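Local coordinates for ankyrin repeat domain protein (Legionella pneumophila subsp. pneumophila, PDB 6MCA), which is a Legionella effector, AnkH, with ankyrin repeats and a cysteine protease-like part, and interacts with the host LARP7 component of the 7SK snRNP complex, at residues Y217-N220 against I221-A224; N317-Y321 against H322-N326; Y446-L449 against S450-E454. All coordinates share one frame; numbering follows the deposited sequence.

Interaction 1: residues Y217-N220 against I221-A224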
loop_
_atom_site.group_PDB
_atom_site.type_symbol
_atom_site.label_atom_id
_atom_site.label_comp_id
_atom_site.label_asym_id
_atom_site.label_seq_id
_atom_site.Cartn_x
_atom_site.Cartn_y
_atom_site.Cartn_z
ATOM N N TYR A 217 -20.963 -9.483 0.253
ATOM C CA TYR A 217 -19.739 -10.251 0.043
ATOM C C TYR A 217 -18.509 -9.356 0.136
ATOM O O TYR A 217 -17.553 -9.664 0.858
ATOM C CB TYR A 217 -19.790 -10.957 -1.314
ATOM C CG TYR A 217 -20.638 -12.210 -1.333
ATOM C CD1 TYR A 217 -21.335 -12.619 -0.205
ATOM C CD2 TYR A 217 -20.736 -12.985 -2.480
ATOM C CE1 TYR A 217 -22.110 -13.765 -0.218
ATOM C CE2 TYR A 217 -21.508 -14.133 -2.505
ATOM C CZ TYR A 217 -22.192 -14.517 -1.371
ATOM O OH TYR A 217 -22.961 -15.658 -1.391
ATOM N N ILE A 218 -18.533 -8.227 -0.581
ATOM C CA ILE A 218 -17.441 -7.259 -0.509
ATOM C C ILE A 218 -17.149 -6.893 0.939
ATOM O O ILE A 218 -15.985 -6.857 1.363
ATOM C CB ILE A 218 -17.779 -6.013 -1.350
ATOM C CG1 ILE A 218 -17.927 -6.391 -2.825
ATOM C CG2 ILE A 218 -16.715 -4.940 -1.168
ATOM C CD1 ILE A 218 -18.083 -5.203 -3.749
ATOM N N HIS A 219 -18.201 -6.647 1.727
ATOM C CA HIS A 219 -18.018 -6.329 3.139
ATOM C C HIS A 219 -17.141 -7.371 3.818
ATOM O O HIS A 219 -16.140 -7.033 4.465
ATOM C CB HIS A 219 -19.376 -6.233 3.838
ATOM C CG HIS A 219 -20.056 -4.910 3.660
ATOM N ND1 HIS A 219 -21.405 -4.796 3.405
ATOM C CD2 HIS A 219 -19.572 -3.647 3.701
ATOM C CE1 HIS A 219 -21.724 -3.519 3.295
ATOM N NE2 HIS A 219 -20.629 -2.801 3.471
ATOM N N ASN A 220 -17.478 -8.651 3.638
ATOM C CA ASN A 220 -16.684 -9.717 4.240
ATOM C C ASN A 220 -15.226 -9.602 3.821
ATOM O O ASN A 220 -14.319 -9.670 4.662
ATOM C CB ASN A 220 -17.256 -11.079 3.853
ATOM C CG ASN A 220 -18.636 -11.315 4.430
ATOM O OD1 ASN A 220 -18.961 -10.822 5.510
ATOM N ND2 ASN A 220 -19.456 -12.073 3.713
ATOM N N ILE A 221 -14.988 -9.382 2.524
ATOM C CA ILE A 221 -13.621 -9.219 2.033
ATOM C C ILE A 221 -12.921 -8.114 2.809
ATOM O O ILE A 221 -11.807 -8.295 3.319
ATOM C CB ILE A 221 -13.623 -8.939 0.520
ATOM C CG1 ILE A 221 -14.198 -10.137 -0.241
ATOM C CG2 ILE A 221 -12.220 -8.621 0.031
ATOM C CD1 ILE A 221 -14.320 -9.915 -1.734
ATOM N N MET A 222 -13.592 -6.966 2.951
ATOM C CA MET A 222 -13.013 -5.864 3.712
ATOM C C MET A 222 -12.641 -6.320 5.114
ATOM O O MET A 222 -11.518 -6.084 5.578
ATOM C CB MET A 222 -13.987 -4.686 3.751
ATOM C CG MET A 222 -14.182 -4.017 2.398
ATOM S SD MET A 222 -15.520 -2.808 2.372
ATOM C CE MET A 222 -14.931 -1.629 3.587
ATOM N N ASP A 223 -13.560 -7.028 5.784
ATOM C CA ASP A 223 -13.257 -7.590 7.094
ATOM C C ASP A 223 -11.945 -8.359 7.056
ATOM O O ASP A 223 -11.026 -8.087 7.840
ATOM C CB ASP A 223 -14.397 -8.501 7.552
ATOM C CG ASP A 223 -15.594 -7.728 8.063
ATOM O OD1 ASP A 223 -16.606 -8.369 8.417
ATOM O OD2 ASP A 223 -15.524 -6.482 8.115
ATOM N N ALA A 224 -11.829 -9.293 6.107
ATOM C CA ALA A 224 -10.612 -10.085 5.997
ATOM C C ALA A 224 -9.396 -9.183 5.840
ATOM O O ALA A 224 -8.394 -9.343 6.550
ATOM C CB ALA A 224 -10.728 -11.062 4.828
HETATM O O HOH W 1 -16.958 -11.101 7.945
#

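Interaction 2: residues N317-Y321 against H322-N326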
loop_
_atom_site.group_PDB
_atom_site.type_symbol
_atom_site.label_atom_id
_atom_site.label_comp_id
_atom_site.label_asym_id
_atom_site.label_seq_id
_atom_site.Cartn_x
_atom_site.Cartn_y
_atom_site.Cartn_z
ATOM N N ASN A 317 11.127 -20.352 2.009
ATOM C CA ASN A 317 11.522 -20.306 0.611
ATOM C C ASN A 317 10.314 -20.601 -0.278
ATOM O O ASN A 317 9.210 -20.879 0.194
ATOM C CB ASN A 317 12.682 -21.278 0.350
ATOM C CG ASN A 317 12.389 -22.693 0.830
ATOM O OD1 ASN A 317 11.235 -23.117 0.897
ATOM N ND2 ASN A 317 13.442 -23.432 1.165
ATOM N N ARG A 318 10.529 -20.522 -1.590
ATOM C CA ARG A 318 9.472 -20.833 -2.546
ATOM C C ARG A 318 8.955 -22.265 -2.390
ATOM O O ARG A 318 7.780 -22.538 -2.670
ATOM C CB ARG A 318 10.005 -20.602 -3.959
ATOM C CG ARG A 318 11.136 -21.584 -4.298
ATOM C CD ARG A 318 12.311 -20.956 -5.022
ATOM N NE ARG A 318 12.165 -20.957 -6.475
ATOM C CZ ARG A 318 13.110 -20.532 -7.309
ATOM N NH1 ARG A 318 14.241 -20.054 -6.812
ATOM N NH2 ARG A 318 12.924 -20.558 -8.628
ATOM N N ARG A 319 9.821 -23.189 -1.961
ATOM C CA ARG A 319 9.410 -24.580 -1.794
ATOM C C ARG A 319 8.333 -24.718 -0.726
ATOM O O ARG A 319 7.450 -25.576 -0.840
ATOM C CB ARG A 319 10.627 -25.442 -1.449
ATOM C CG ARG A 319 10.304 -26.874 -1.055
ATOM C CD ARG A 319 10.346 -27.802 -2.255
ATOM N NE ARG A 319 10.115 -29.191 -1.868
ATOM C CZ ARG A 319 11.083 -30.082 -1.678
ATOM N NH1 ARG A 319 12.350 -29.732 -1.843
ATOM N NH2 ARG A 319 10.782 -31.324 -1.325
ATOM N N TYR A 320 8.380 -23.875 0.309
ATOM C CA TYR A 320 7.363 -23.929 1.353
ATOM C C TYR A 320 6.002 -23.502 0.817
ATOM O O TYR A 320 4.994 -24.184 1.038
ATOM C CB TYR A 320 7.776 -23.049 2.534
ATOM C CG TYR A 320 6.688 -22.871 3.572
ATOM C CD1 TYR A 320 6.498 -23.814 4.572
ATOM C CD2 TYR A 320 5.852 -21.760 3.551
ATOM C CE1 TYR A 320 5.506 -23.659 5.522
ATOM C CE2 TYR A 320 4.856 -21.598 4.497
ATOM C CZ TYR A 320 4.689 -22.550 5.480
ATOM O OH TYR A 320 3.701 -22.393 6.425
ATOM N N TYR A 321 5.954 -22.375 0.106
ATOM C CA TYR A 321 4.684 -21.823 -0.344
ATOM C C TYR A 321 4.125 -22.528 -1.571
ATOM O O TYR A 321 2.922 -22.417 -1.831
ATOM C CB TYR A 321 4.833 -20.328 -0.640
ATOM C CG TYR A 321 5.120 -19.497 0.587
ATOM C CD1 TYR A 321 4.171 -19.363 1.594
ATOM C CD2 TYR A 321 6.338 -18.851 0.743
ATOM C CE1 TYR A 321 4.430 -18.609 2.724
ATOM C CE2 TYR A 321 6.605 -18.092 1.868
ATOM C CZ TYR A 321 5.648 -17.975 2.853
ATOM O OH TYR A 321 5.909 -17.222 3.974
ATOM N N HIS A 322 4.950 -23.247 -2.328
ATOM C CA HIS A 322 4.484 -23.883 -3.550
ATOM C C HIS A 322 4.392 -25.400 -3.459
ATOM O O HIS A 322 4.032 -26.040 -4.452
ATOM C CB HIS A 322 5.384 -23.487 -4.726
ATOM C CG HIS A 322 5.194 -22.072 -5.175
ATOM N ND1 HIS A 322 4.122 -21.676 -5.946
ATOM C CD2 HIS A 322 5.932 -20.959 -4.955
ATOM C CE1 HIS A 322 4.210 -20.379 -6.185
ATOM N NE2 HIS A 322 5.299 -19.920 -5.595
ATOM N N GLN A 323 4.685 -25.995 -2.303
ATOM C CA GLN A 323 4.618 -27.448 -2.196
ATOM C C GLN A 323 4.345 -27.923 -0.773
ATOM O O GLN A 323 3.461 -28.759 -0.558
ATOM C CB GLN A 323 5.915 -28.076 -2.713
ATOM C CG GLN A 323 5.890 -29.594 -2.748
ATOM C CD GLN A 323 6.456 -30.218 -1.489
ATOM O OE1 GLN A 323 7.568 -29.895 -1.068
ATOM N NE2 GLN A 323 5.693 -31.118 -0.880
ATOM N N MET A 324 5.104 -27.409 0.199
ATOM C CA MET A 324 4.985 -27.902 1.571
ATOM C C MET A 324 3.582 -27.686 2.124
ATOM O O MET A 324 3.025 -28.573 2.785
ATOM C CB MET A 324 6.022 -27.223 2.467
ATOM C CG MET A 324 7.458 -27.638 2.189
ATOM S SD MET A 324 8.631 -26.898 3.344
ATOM C CE MET A 324 7.925 -27.403 4.912
ATOM N N ILE A 325 2.991 -26.517 1.864
ATOM C CA ILE A 325 1.663 -26.238 2.401
ATOM C C ILE A 325 0.609 -27.105 1.722
ATOM O O ILE A 325 -0.379 -27.498 2.356
ATOM C CB ILE A 325 1.335 -24.737 2.281
ATOM C CG1 ILE A 325 1.297 -24.298 0.816
ATOM C CG2 ILE A 325 2.350 -23.908 3.057
ATOM C CD1 ILE A 325 0.777 -22.890 0.618
ATOM N N ASN A 326 0.797 -27.426 0.438
ATOM C CA ASN A 326 -0.121 -28.337 -0.239
ATOM C C ASN A 326 -0.148 -29.694 0.451
ATOM O O ASN A 326 -1.216 -30.292 0.624
ATOM C CB ASN A 326 0.279 -28.498 -1.706
ATOM C CG ASN A 326 0.331 -27.179 -2.445
ATOM O OD1 ASN A 326 1.224 -26.362 -2.218
ATOM N ND2 ASN A 326 -0.623 -26.965 -3.343
HETATM O O HOH W 2 1.015 -23.916 -3.096
#

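Interaction 3: residues Y446-L449 against S450-E454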
loop_
_atom_site.group_PDB
_atom_site.type_symbol
_atom_site.label_atom_id
_atom_site.label_comp_id
_atom_site.label_asym_id
_atom_site.label_seq_id
_atom_site.Cartn_x
_atom_site.Cartn_y
_atom_site.Cartn_z
ATOM N N TYR A 446 1.660 24.190 -19.898
ATOM C CA TYR A 446 1.947 23.573 -21.189
ATOM C C TYR A 446 3.359 23.006 -21.252
ATOM O O TYR A 446 3.607 22.047 -21.994
ATOM C CB TYR A 446 1.742 24.596 -22.311
ATOM C CG TYR A 446 1.797 24.007 -23.704
ATOM C CD1 TYR A 446 0.727 23.287 -24.217
ATOM C CD2 TYR A 446 2.922 24.168 -24.504
ATOM C CE1 TYR A 446 0.772 22.747 -25.488
ATOM C CE2 TYR A 446 2.976 23.629 -25.776
ATOM C CZ TYR A 446 1.899 22.920 -26.263
ATOM O OH TYR A 446 1.951 22.383 -27.529
ATOM N N TYR A 447 4.289 23.574 -20.470
ATOM C CA TYR A 447 5.672 23.108 -20.496
ATOM C C TYR A 447 5.754 21.601 -20.306
ATOM O O TYR A 447 6.562 20.935 -20.966
ATOM C CB TYR A 447 6.511 23.841 -19.443
ATOM C CG TYR A 447 6.154 23.592 -17.988
ATOM C CD1 TYR A 447 5.280 24.437 -17.319
ATOM C CD2 TYR A 447 6.726 22.545 -17.275
ATOM C CE1 TYR A 447 4.961 24.231 -15.987
ATOM C CE2 TYR A 447 6.411 22.330 -15.940
ATOM C CZ TYR A 447 5.528 23.178 -15.304
ATOM O OH TYR A 447 5.209 22.976 -13.979
ATOM N N VAL A 448 4.895 21.040 -19.446
ATOM C CA VAL A 448 4.842 19.585 -19.291
ATOM C C VAL A 448 4.758 18.925 -20.661
ATOM O O VAL A 448 5.691 18.239 -21.102
ATOM C CB VAL A 448 3.664 19.170 -18.393
ATOM C CG1 VAL A 448 3.518 17.654 -18.374
ATOM C CG2 VAL A 448 3.858 19.700 -16.982
ATOM N N LEU A 449 3.651 19.169 -21.371
ATOM C CA LEU A 449 3.506 18.642 -22.722
ATOM C C LEU A 449 4.725 18.975 -23.568
ATOM O O LEU A 449 5.277 18.097 -24.246
ATOM C CB LEU A 449 2.234 19.189 -23.369
ATOM C CG LEU A 449 0.931 18.506 -22.950
ATOM C CD1 LEU A 449 -0.265 19.205 -23.577
ATOM C CD2 LEU A 449 0.951 17.030 -23.320
ATOM N N SER A 450 5.187 20.229 -23.498
ATOM C CA SER A 450 6.374 20.640 -24.238
ATOM C C SER A 450 7.499 19.637 -24.038
ATOM O O SER A 450 7.989 19.033 -25.001
ATOM C CB SER A 450 6.810 22.041 -23.798
ATOM O OG SER A 450 5.875 23.024 -24.205
ATOM N N SER A 451 7.865 19.401 -22.772
ATOM C CA SER A 451 8.946 18.471 -22.470
ATOM C C SER A 451 8.732 17.146 -23.187
ATOM O O SER A 451 9.613 16.667 -23.911
ATOM C CB SER A 451 9.048 18.256 -20.959
ATOM O OG SER A 451 9.529 16.959 -20.660
ATOM N N TYR A 452 7.537 16.570 -23.046
ATOM C CA TYR A 452 7.254 15.299 -23.700
ATOM C C TYR A 452 7.467 15.412 -25.201
ATOM O O TYR A 452 8.239 14.645 -25.788
ATOM C CB TYR A 452 5.829 14.845 -23.375
ATOM C CG TYR A 452 5.705 14.177 -22.025
ATOM C CD1 TYR A 452 6.111 12.862 -21.840
ATOM C CD2 TYR A 452 5.189 14.864 -20.934
ATOM C CE1 TYR A 452 6.003 12.248 -20.605
ATOM C CE2 TYR A 452 5.076 14.257 -19.695
ATOM C CZ TYR A 452 5.483 12.950 -19.537
ATOM O OH TYR A 452 5.371 12.345 -18.305
ATOM N N LEU A 453 6.841 16.413 -25.830
ATOM C CA LEU A 453 6.978 16.556 -27.275
ATOM C C LEU A 453 8.420 16.840 -27.666
ATOM O O LEU A 453 8.836 16.519 -28.784
ATOM C CB LEU A 453 6.055 17.661 -27.789
ATOM C CG LEU A 453 4.557 17.360 -27.708
ATOM C CD1 LEU A 453 3.758 18.652 -27.652
ATOM C CD2 LEU A 453 4.110 16.492 -28.874
ATOM N N GLU A 454 9.208 17.416 -26.755
ATOM C CA GLU A 454 10.621 17.615 -27.050
ATOM C C GLU A 454 11.381 16.298 -26.980
ATOM O O GLU A 454 12.233 16.020 -27.832
ATOM C CB GLU A 454 11.223 18.641 -26.090
ATOM C CG GLU A 454 11.676 19.930 -26.761
#

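Interaction 1: residues Y217-N220 against I221-A224
Asn220 and Asp223, one turn apart on the α-helix of residues 215-233, are joined by a water molecule that donates a hydrogen to each. The bond to Asp223 OD1 is 2.8 Å long, whereas that to Asn220 OD1 stretches to 3.2 Å. The bridge links an amide oxygen with a carboxylate oxygen, Asn220 OD1 and Asp223 OD1 standing 4.5 Å apart, and the water between them supplies both hydrogens. Gln363 of helix 355-364 accepts from Asn220 ND2 through OE1 and donates through NE2 to Tyr217 O, which also takes Ile221 N. The two ends of the asparagine amide are therefore both engaged, the nitrogen by protein and the oxygen by water.

Beneath the side chains runs a regular ladder of i to i+4 backbone hydrogen bonds. Ile221 N donates to Tyr217 O over 3.1 Å, and Met222 N, Asp223 N and Ala224 N reach Ile218 O, His219 O and Asn220 O in turn, all with N-H...O angles of 164-167°. The aliphatic part of Asp223 lies close over this ladder, CB being 3.1 Å from Asn220 O.

The apolar flank is built from Ile218, Ile221, Met222 and Ala224. Ile221 touches helix 355-364, Met222 helix 188-202 and Ala224 strand 256-263. Within the helix, Met222 packs against the preceding turn, its CG 3.5 Å from Ile218 O. CG stands beside the methionine's own backbone N (chi1 -68°), and the extended chain beyond it (chi2 171°) carries SD to 4.3 Å from both Ile218 CG2 and His219 CD2, oblique to the imidazole.

Interaction 2: residues N317-Y321 against H322-N326
Arg319 and Gln323 run side by side on the first turns of helix 318-329 and are joined by a bond from the arginine NE. The arginine leaves the backbone with CG anti to N (chi1 172°) and bends at chi2; NE then donates to Gln323 OE1 over 2.8 Å in a nearly straight bond of 165°. The oxygen lies close to the guanidinium plane, and the two flat groups are turned 46° apart, the donor tilted out of the amide plane.

Tyr320 can be followed from its root outward. CB lies 4.0 Å from Met324 SD, and CD1 packs against the methyl CE of the same methionine, which sits at the ring edge 3.9 Å away. The sulfur SD also approaches at the edge, 5.3 Å from the ring centroid, a Met-aromatic contact. Farther out, CE1, CE2 and CZ lie beneath Ile325 CG2, which sits over one face at 3.6 Å from CZ, a CH-pi contact offset toward the rim. At the tip, OH still lies 3.9 Å from that methyl.

This is the start of an α-helix that widens into a pi-type turn at 322-324: Met324 N and Ile325 N bond to Arg319 O and Tyr320 O, five residues back, while His322 N keeps the usual i to i+4 bond to Arg318 O. Asn317 is the N-cap, its OD1 accepting from Tyr320 N over 3.0 Å. Tyr320 and Ile325 also pack on Phe307 of helix 305-312, and Tyr321 OH bonds to Phe311 O there. A water donates to both Tyr321 O and Asn326 OD1, the latter at 2.6 Å.

Interaction 3: residues Y446-L449 against S450-E454
Tyr446 O accepts from Ser450 N over 2.8 Å in the first turn of the α-helix running to residue 458, the first of four successive i to i+4 backbone bonds. Ser451 N, Tyr452 N and Leu453 N follow, donating to Tyr447 O, Val448 O and Leu449 O with angles of 167-174°; the bond to Val448 O, at 3.2 Å, is the longest of the four. Ser450 OG adds a weak second bond to Tyr446 O, so that this carbonyl takes both the amide and the hydroxyl of one residue. The Tyr446 ring, placed beside its own carbonyl carbon by a chi1 of -171°, meets the same hydroxyl obliquely, CD2 lying 3.2 Å from OG.

The apolar side faces other helices of this C-terminal helical region. Leu449 packs on Leu437 and Leu440 of helix 427-440 and on Leu418 of helix 404-421, while Leu453 meets Leu468 and Leu469 of helix 463-474. Tyr452 also touches Leu468, and its ring meets that of Phe419. Val448 and Tyr452 lie alongside one another, pointing the same way, and the valine methyl CG1 meets the edge of the tyrosine ring in its plane, 4.0 Å from CE2.

How the interactions relate
Each interaction lies along one helix, interaction 2 with its N-cap, and each is partly buried, mixing buried apolar residues with exposed ones. Interactions 1 and 2 belong to the region around the five-stranded sheet and both touch strand 256-263, yet their centres are about 27 Å apart. Interaction 3 lies among C-terminal helices, its centre about 44 Å from that of interaction 1 and on the opposite side of the chain's centre. In 217-224 a water bridges two side chains of a regular helix; in 317-326 it joins backbone to side chain, beside a pi-type turn and aromatic contacts. By contrast, 446-454 adds a weak serine hydroxyl bond to its backbone bonds, and its leucines pack on neighbouring helices.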